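Local coordinates for uncharacterized protein (Starkeya novella, PDB 5I20) that exports amino acids of many kinds, among them threonine, methionine and lysine, across the inner membrane, binding them in a large central cavity, at residues C159-I162 with W163-S167; V237-L240 with G241-Y245; V46-A49 with A50-R54; A174-P177 with T178-A182. All blocks are in the same frame, centred on the assembly; numbering follows the deposited sequence.

Interaction 1: C159-I162 with W163-S167; sequences CAVI and WSVYS. With OLC ((2R)-2,3-dihydroxypropyl (9Z)-octadec-9-enoate), chain G.
Ser164 and Ala160 meet one turn apart on the tightly packed side of the transmembrane helix 150-169. Ser164 N donates to Ala160 O at 3.0 Å, and Ser164 OG lies 2.7 Å from the same Ala160 O. With chi1 at -65°, OG sits beside its own backbone N and turns back along the helix. Trp101 O is a second possible acceptor for this hydroxyl. Leu104, Ile105 and Phe108 of helix 101-108 touch the Ser164 side chain. The regular helix bonds continue, Trp163 N to Cys159 O before it and Tyr166 N to Ile162 O after it.

Trp163 is also tightly packed. Its CG is anti to the backbone N, chi1 172°, which sends the indole outward from the helix. One face takes the bound monoolein tail, with OLC C10 3.7 Å from Trp163 CE2. Over the opposite face, near the rim, lies Ser167 OG. That hydroxyl donates to Trp163 O at 2.8 Å. Trp228 stacks on Trp163 and also bonds Ser167 OG. In this basket-shaped DMT fold, the aromatic cluster probably lies by the central cavity.

The loose side is the surface. There Val161 and Val165 run alongside each other, with CG1 of Val161 4.1 Å from CG2 of Val165. The chemistry is divided accordingly: serine hydroxyls are satisfied inside the protein, while valine methyls are left on the surface, probably toward lipid.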
# COMPACT_ATOMS: atom_id res chain seq x y z
N CYS A 159 5.94 10.06 1.16
CA CYS A 159 4.87 9.10 0.93
C CYS A 159 5.06 7.84 1.76
O CYS A 159 4.12 7.36 2.41
CB CYS A 159 4.82 8.75 -0.57
SG CYS A 159 3.95 7.24 -0.97
N ALA A 160 6.28 7.31 1.75
CA ALA A 160 6.60 6.09 2.49
C ALA A 160 6.41 6.26 3.99
O ALA A 160 5.86 5.38 4.66
CB ALA A 160 8.03 5.66 2.19
N VAL A 161 6.87 7.39 4.52
CA VAL A 161 6.78 7.66 5.95
C VAL A 161 5.34 7.87 6.41
O VAL A 161 4.92 7.33 7.44
CB VAL A 161 7.60 8.91 6.34
CG1 VAL A 161 7.38 9.27 7.80
CG2 VAL A 161 9.07 8.68 6.06
N ILE A 162 4.58 8.64 5.64
CA ILE A 162 3.19 8.93 5.98
C ILE A 162 2.35 7.66 6.01
O ILE A 162 1.57 7.43 6.94
CB ILE A 162 2.57 9.95 5.00
CG1 ILE A 162 3.23 11.32 5.19
CG2 ILE A 162 1.07 10.07 5.20
CD1 ILE A 162 2.81 12.35 4.17
N TRP A 163 2.52 6.81 5.00
CA TRP A 163 1.80 5.54 4.95
C TRP A 163 2.24 4.59 6.06
O TRP A 163 1.42 3.89 6.65
CB TRP A 163 1.99 4.87 3.58
CG TRP A 163 1.44 3.48 3.53
CD1 TRP A 163 2.14 2.31 3.53
CD2 TRP A 163 0.05 3.11 3.50
NE1 TRP A 163 1.29 1.24 3.48
CE2 TRP A 163 -0.00 1.70 3.47
CE3 TRP A 163 -1.15 3.83 3.50
CZ2 TRP A 163 -1.21 1.00 3.43
CZ3 TRP A 163 -2.34 3.13 3.45
CH2 TRP A 163 -2.36 1.73 3.42
N SER A 164 3.54 4.57 6.34
CA SER A 164 4.08 3.74 7.42
C SER A 164 3.58 4.18 8.78
O SER A 164 3.26 3.35 9.64
CB SER A 164 5.61 3.77 7.41
OG SER A 164 6.13 3.19 6.23
N VAL A 165 3.52 5.49 9.00
CA VAL A 165 3.05 6.00 10.28
C VAL A 165 1.56 5.76 10.40
O VAL A 165 1.08 5.29 11.43
CB VAL A 165 3.38 7.50 10.45
CG1 VAL A 165 2.61 8.10 11.62
CG2 VAL A 165 4.88 7.68 10.65
N TYR A 166 0.82 6.04 9.33
CA TYR A 166 -0.61 5.74 9.29
C TYR A 166 -0.90 4.29 9.65
O TYR A 166 -1.82 4.01 10.42
CB TYR A 166 -1.19 6.05 7.90
CG TYR A 166 -2.58 5.48 7.71
CD1 TYR A 166 -3.69 6.13 8.23
CD2 TYR A 166 -2.78 4.30 7.01
CE1 TYR A 166 -4.96 5.62 8.06
CE2 TYR A 166 -4.04 3.77 6.84
CZ TYR A 166 -5.13 4.44 7.37
OH TYR A 166 -6.39 3.92 7.20
N SER A 167 -0.12 3.37 9.09
CA SER A 167 -0.32 1.94 9.32
C SER A 167 -0.03 1.55 10.76
O SER A 167 -0.85 0.90 11.42
CB SER A 167 0.56 1.13 8.38
OG SER A 167 0.23 1.37 7.02
C10 OLC G . 0.48 0.97 -0.11
C9 OLC G . -0.91 0.54 -0.44
C11 OLC G . 0.87 2.39 -0.33
C8 OLC G . -1.88 1.52 -1.01
C16 OLC G . 3.79 2.19 -4.45
C12 OLC G . 2.33 2.46 -0.64
C7 OLC G . -2.01 1.33 -2.48
C15 OLC G . 3.37 3.45 -3.78
C13 OLC G . 2.59 3.67 -1.48
C6 OLC G . -3.01 2.28 -3.03
C14 OLC G . 3.78 3.43 -2.35
C5 OLC G . -2.37 3.15 -4.06
C4 OLC G . -3.43 3.81 -4.89
C3 OLC G . -2.79 4.51 -6.04
C2 OLC G . -3.85 5.00 -6.97

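Interaction 2: V237-L240 with G241-Y245; sequences VRLL and GVLSY. With OLC ((2R)-2,3-dihydroxypropyl (9Z)-octadec-9-enoate), chain H; SO4 (sulfate ion), chain K.
Leu239 and Leu243 supply the main apolar contact of the short helix 237-243. The two side chains cross obliquely, with Leu239 CG 4.0 Å from Leu243 CD1. A bound monoolein runs past both. Its ester oxygen O20 is 3.7 Å from Leu239 CD2, and its C6 is 3.7 Å from Leu243 CD1. Leu240 CD2 touches Leu243 CD1 more loosely.

The backbone bonds are those of an alpha helix. Gly241 N donates to Val237 O, and Leu243 N to Leu239 O at 2.8 Å. Val242 N reaches Arg238 O at 3.3 Å. Helix 237-243 is followed by helix 246-258, and the two share one transmembrane span of this DMT transporter. At Ser244, near the junction, the N-H bond to Leu240 O is weak. Ser244 OG donates to the same oxygen at 2.7 Å. Its chi1 of -72° sets the hydroxyl beside its own N, so both groups face that carbonyl.

The charged group is Arg238, at the cytoplasmic end. Its bent chain brings the guanidinium to Asp236, which forms a salt bridge with NH1. NH2 bonds Arg116 O. NH2 also makes a weak bond of 2.8 Å to O2 of a sulfate, which meets the guanidinium edge-on. Arg118 holds the same sulfate, which probably came from the crystallisation liquor.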
# COMPACT_ATOMS: atom_id res chain seq x y z
N VAL A 237 1.73 -6.68 13.20
CA VAL A 237 2.21 -5.54 12.42
C VAL A 237 3.62 -5.73 11.86
O VAL A 237 3.88 -5.40 10.70
CB VAL A 237 2.20 -4.25 13.28
CG1 VAL A 237 2.79 -3.08 12.49
CG2 VAL A 237 0.79 -3.93 13.74
N ARG A 238 4.54 -6.27 12.66
CA ARG A 238 5.91 -6.40 12.19
C ARG A 238 6.00 -7.48 11.11
O ARG A 238 6.84 -7.40 10.22
CB ARG A 238 6.88 -6.69 13.35
CG ARG A 238 6.61 -7.96 14.14
CD ARG A 238 6.10 -7.64 15.53
NE ARG A 238 6.74 -8.47 16.56
CZ ARG A 238 6.29 -9.65 16.96
NH1 ARG A 238 5.18 -10.16 16.43
NH2 ARG A 238 6.93 -10.32 17.90
N LEU A 239 5.11 -8.46 11.19
CA LEU A 239 5.07 -9.52 10.18
C LEU A 239 4.43 -9.03 8.89
O LEU A 239 4.92 -9.34 7.79
CB LEU A 239 4.32 -10.74 10.72
CG LEU A 239 4.35 -11.98 9.83
CD1 LEU A 239 5.77 -12.32 9.43
CD2 LEU A 239 3.70 -13.15 10.54
N LEU A 240 3.35 -8.26 9.01
CA LEU A 240 2.68 -7.71 7.83
C LEU A 240 3.59 -6.71 7.11
O LEU A 240 3.49 -6.53 5.90
CB LEU A 240 1.35 -7.05 8.22
CG LEU A 240 0.22 -8.02 8.57
CD1 LEU A 240 -0.94 -7.28 9.23
CD2 LEU A 240 -0.26 -8.75 7.32
N GLY A 241 4.47 -6.07 7.86
CA GLY A 241 5.51 -5.23 7.27
C GLY A 241 6.43 -6.07 6.40
O GLY A 241 6.71 -5.72 5.25
N VAL A 242 6.90 -7.18 6.95
CA VAL A 242 7.75 -8.11 6.22
C VAL A 242 7.04 -8.65 4.98
O VAL A 242 7.60 -8.66 3.89
CB VAL A 242 8.19 -9.30 7.12
CG1 VAL A 242 9.01 -10.31 6.32
CG2 VAL A 242 8.99 -8.80 8.31
N LEU A 243 5.80 -9.09 5.16
CA LEU A 243 5.03 -9.70 4.09
C LEU A 243 4.65 -8.73 2.98
O LEU A 243 4.33 -9.15 1.87
CB LEU A 243 3.76 -10.34 4.66
CG LEU A 243 3.98 -11.52 5.60
CD1 LEU A 243 2.66 -11.98 6.20
CD2 LEU A 243 4.68 -12.67 4.88
N SER A 244 4.70 -7.43 3.26
CA SER A 244 4.34 -6.43 2.26
C SER A 244 5.29 -6.44 1.06
O SER A 244 4.90 -6.08 -0.04
CB SER A 244 4.28 -5.04 2.89
OG SER A 244 3.14 -4.92 3.73
N TYR A 245 6.54 -6.87 1.25
CA TYR A 245 7.46 -7.00 0.12
C TYR A 245 7.09 -8.15 -0.82
O TYR A 245 7.78 -8.41 -1.79
CB TYR A 245 8.91 -7.17 0.59
CG TYR A 245 9.54 -5.88 1.05
CD1 TYR A 245 9.58 -4.77 0.20
CD2 TYR A 245 10.07 -5.75 2.32
CE1 TYR A 245 10.14 -3.58 0.62
CE2 TYR A 245 10.63 -4.57 2.75
CZ TYR A 245 10.67 -3.49 1.89
OH TYR A 245 11.23 -2.30 2.31
C8 OLC H . 1.65 -15.85 4.47
C7 OLC H . 0.26 -15.52 4.88
C6 OLC H . 0.28 -14.79 6.18
C5 OLC H . 0.62 -15.75 7.28
C4 OLC H . 0.17 -15.20 8.58
C3 OLC H . 0.70 -16.06 9.68
C2 OLC H . 0.00 -15.71 10.95
C1 OLC H . 1.02 -15.43 12.00
O19 OLC H . 0.79 -14.60 12.88
O20 OLC H . 2.19 -16.15 12.03
S SO4 K . 6.00 -13.10 19.71
O1 SO4 K . 5.92 -14.07 20.80
O2 SO4 K . 6.82 -11.97 20.13
O3 SO4 K . 6.61 -13.74 18.54
O4 SO4 K . 4.66 -12.63 19.37

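Interaction 3: V46-A49 with A50-R54; sequences VGIA and AGLAR
Ala50 N donates to Val46 O at 2.8 Å, the shortest hydrogen bond between residues 46-49 and 50-54. Leu52 N follows with a bond of 3.1 Å to Ile48 O. Between them, Gly51 N reaches Gly47 O at 3.2 Å, and makes a weak second bond to Ile48 O. The bonds then weaken toward the cytoplasmic end of helix 32-53. Ala49 O receives two weak bonds, from Leu52 N and from Ala53 N at 3.4 Å.

The side chains add little. Leu52 has CG beside its own backbone N, chi1 -63°, and this brings CG back to 3.3 Å from Ile48 O. CG comes closest, and both methyls fork away from the oxygen, each 4.1 Å from it. Ile48 and Leu52 come only loosely together, with CG2 of Ile48 4.5 Å from CG of Leu52. Ala50 CB rests 3.3 Å from Val46 O.

Gly47 and Gly51 are buried one turn apart and give the helix a face without side chains. Ile48, Ala49, Ala50 and Leu52 lie on the surface. Main-chain bonds therefore hold this last transmembrane turn, and its bare glycine face is consistent with the close approach of helix 181-199, whose Ala182 packs at Gly47.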
# COMPACT_ATOMS: atom_id res chain seq x y z
N VAL A 46 -18.16 0.75 -0.79
CA VAL A 46 -18.09 -0.67 -0.44
C VAL A 46 -18.08 -0.85 1.07
O VAL A 46 -18.75 -1.73 1.60
CB VAL A 46 -16.83 -1.33 -1.04
CG1 VAL A 46 -16.70 -2.76 -0.56
CG2 VAL A 46 -16.89 -1.28 -2.56
N GLY A 47 -17.34 0.01 1.76
CA GLY A 47 -17.28 -0.01 3.21
C GLY A 47 -18.62 0.29 3.85
O GLY A 47 -18.96 -0.28 4.88
N ILE A 48 -19.37 1.20 3.25
CA ILE A 48 -20.71 1.52 3.73
C ILE A 48 -21.63 0.32 3.54
O ILE A 48 -22.33 -0.09 4.46
CB ILE A 48 -21.30 2.75 3.01
CG1 ILE A 48 -20.46 3.99 3.31
CG2 ILE A 48 -22.74 2.97 3.43
CD1 ILE A 48 -20.90 5.23 2.56
N ALA A 49 -21.61 -0.24 2.33
CA ALA A 49 -22.44 -1.39 1.99
C ALA A 49 -22.10 -2.60 2.86
O ALA A 49 -22.98 -3.39 3.20
CB ALA A 49 -22.29 -1.73 0.52
N ALA A 50 -20.83 -2.74 3.20
CA ALA A 50 -20.39 -3.84 4.06
C ALA A 50 -20.96 -3.68 5.46
O ALA A 50 -21.31 -4.66 6.12
CB ALA A 50 -18.86 -3.90 4.11
N GLY A 51 -21.06 -2.43 5.91
CA GLY A 51 -21.58 -2.14 7.23
C GLY A 51 -23.08 -2.36 7.33
O GLY A 51 -23.59 -2.73 8.38
N LEU A 52 -23.78 -2.13 6.22
CA LEU A 52 -25.24 -2.29 6.19
C LEU A 52 -25.64 -3.75 6.33
O LEU A 52 -26.63 -4.07 6.98
CB LEU A 52 -25.81 -1.70 4.90
CG LEU A 52 -25.61 -0.19 4.71
CD1 LEU A 52 -26.32 0.29 3.45
CD2 LEU A 52 -26.08 0.58 5.93
N ALA A 53 -24.86 -4.63 5.71
CA ALA A 53 -25.08 -6.07 5.81
C ALA A 53 -24.84 -6.55 7.24
O ALA A 53 -25.41 -7.55 7.68
CB ALA A 53 -24.20 -6.82 4.83
N ARG A 54 -23.97 -5.83 7.95
CA ARG A 54 -23.69 -6.14 9.35
C ARG A 54 -24.57 -5.29 10.26
O ARG A 54 -24.52 -5.42 11.48
CB ARG A 54 -22.21 -5.91 9.67

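Interaction 4: A174-P177 with T178-A182; sequences ARVP and TEVVA
Val176 and Pro177 are extended, with psi of 124° and 150°, and from Thr178 the backbone angles are helical. Across this change one backbone hydrogen bond forms, from Val180 N to Pro177 O at 3.3 Å. The donor stands well above the carbonyl plane, 56° out of it, as suits a tight turn better than a regular helix. Val181 N and Ala182 N continue with bonds to Thr178 O and Glu179 O. All three bonds run from a residue to the one three places back, the 3-10 pattern.

This is the entry into helix 181-199, where the cytoplasmic loop after helix 150-169 returns to the membrane in this DMT transporter. Val176 O accepts a hydrogen bond from Lys233 NZ. Thr178 packs on Tyr226, Asp229 and Ile230 of helix 224-234.

Val176 and Val180 make the closest side-chain contact. The two valines are set roughly perpendicular, with CG1 of Val176 3.6 Å from CG2 of Val180. Val176 CG1 is anti to its backbone N, and this sends the methyl forward to the turn. Val180 CG2 also meets Pro177 CD at 4.0 Å and lies 3.3 Å from Pro177 O. Gln63, from another loop, touches Val176, Pro177 and Val180. The bent chain of Glu179 folds back past the proline, leaving its OE2 3.8 Å from Pro177 CB.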
# COMPACT_ATOMS: atom_id res chain seq x y z
N ALA A 174 -7.19 1.22 17.79
CA ALA A 174 -7.75 -0.12 17.68
C ALA A 174 -9.22 -0.18 18.10
O ALA A 174 -9.97 -1.05 17.65
CB ALA A 174 -6.94 -1.10 18.50
N ARG A 175 -9.65 0.75 18.95
CA ARG A 175 -11.05 0.80 19.37
C ARG A 175 -11.95 1.30 18.24
O ARG A 175 -13.15 1.01 18.23
CB ARG A 175 -11.21 1.70 20.60
N VAL A 176 -11.36 2.03 17.29
CA VAL A 176 -12.12 2.59 16.18
C VAL A 176 -12.53 1.52 15.17
O VAL A 176 -11.68 0.80 14.66
CB VAL A 176 -11.32 3.68 15.45
CG1 VAL A 176 -12.11 4.23 14.28
CG2 VAL A 176 -10.95 4.80 16.41
N PRO A 177 -13.84 1.41 14.90
CA PRO A 177 -14.40 0.41 13.97
C PRO A 177 -13.79 0.49 12.57
O PRO A 177 -13.40 1.57 12.13
CB PRO A 177 -15.89 0.76 13.93
CG PRO A 177 -16.15 1.44 15.23
CD PRO A 177 -14.90 2.22 15.52
N THR A 178 -13.72 -0.65 11.89
CA THR A 178 -13.11 -0.73 10.57
C THR A 178 -13.88 0.09 9.53
O THR A 178 -13.29 0.70 8.64
CB THR A 178 -13.03 -2.19 10.09
OG1 THR A 178 -12.29 -2.96 11.05
CG2 THR A 178 -12.33 -2.28 8.74
N GLU A 179 -15.20 0.12 9.67
CA GLU A 179 -16.07 0.81 8.72
C GLU A 179 -15.81 2.31 8.66
O GLU A 179 -16.26 2.99 7.73
CB GLU A 179 -17.54 0.56 9.05
CG GLU A 179 -17.80 0.01 10.45
CD GLU A 179 -17.62 -1.49 10.54
OE1 GLU A 179 -17.99 -2.20 9.58
OE2 GLU A 179 -17.10 -1.97 11.58
N VAL A 180 -15.07 2.83 9.64
CA VAL A 180 -14.73 4.25 9.68
C VAL A 180 -13.81 4.62 8.51
O VAL A 180 -13.83 5.76 8.03
CB VAL A 180 -14.08 4.62 11.03
CG1 VAL A 180 -13.61 6.07 11.04
CG2 VAL A 180 -15.07 4.38 12.17
N VAL A 181 -13.03 3.64 8.04
CA VAL A 181 -12.15 3.81 6.88
C VAL A 181 -12.93 4.32 5.65
O VAL A 181 -12.39 5.07 4.83
CB VAL A 181 -11.43 2.49 6.53
CG1 VAL A 181 -10.74 2.57 5.18
CG2 VAL A 181 -10.43 2.13 7.62
N ALA A 182 -14.19 3.93 5.55
CA ALA A 182 -15.07 4.45 4.50
C ALA A 182 -15.14 5.97 4.56
O ALA A 182 -15.16 6.64 3.52
CB ALA A 182 -16.47 3.85 4.64

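Interactions 3 and 4 touch, although they lie far apart in the chain. Ala182 CB lies 4.2 Å from Gly47 CA, so helix 181-199 packs on the glycine face of helix 32-53. Glu179 OE1 comes to 4.3 Å from Gly51 CA. The centres of these two interactions are 12 Å apart. Interactions 1 and 2 lie deeper, their centres 9 and 11 Å from the centre of the chain and 14 Å from each other. Helix 101-108 bridges them: Trp101 meets both Trp163 and Ser244. Both meet a monoolein molecule, and their depth is consistent with a place beside the central substrate-binding cavity. Interaction 3 is peripheral, its centre 22 Å from the chain centre.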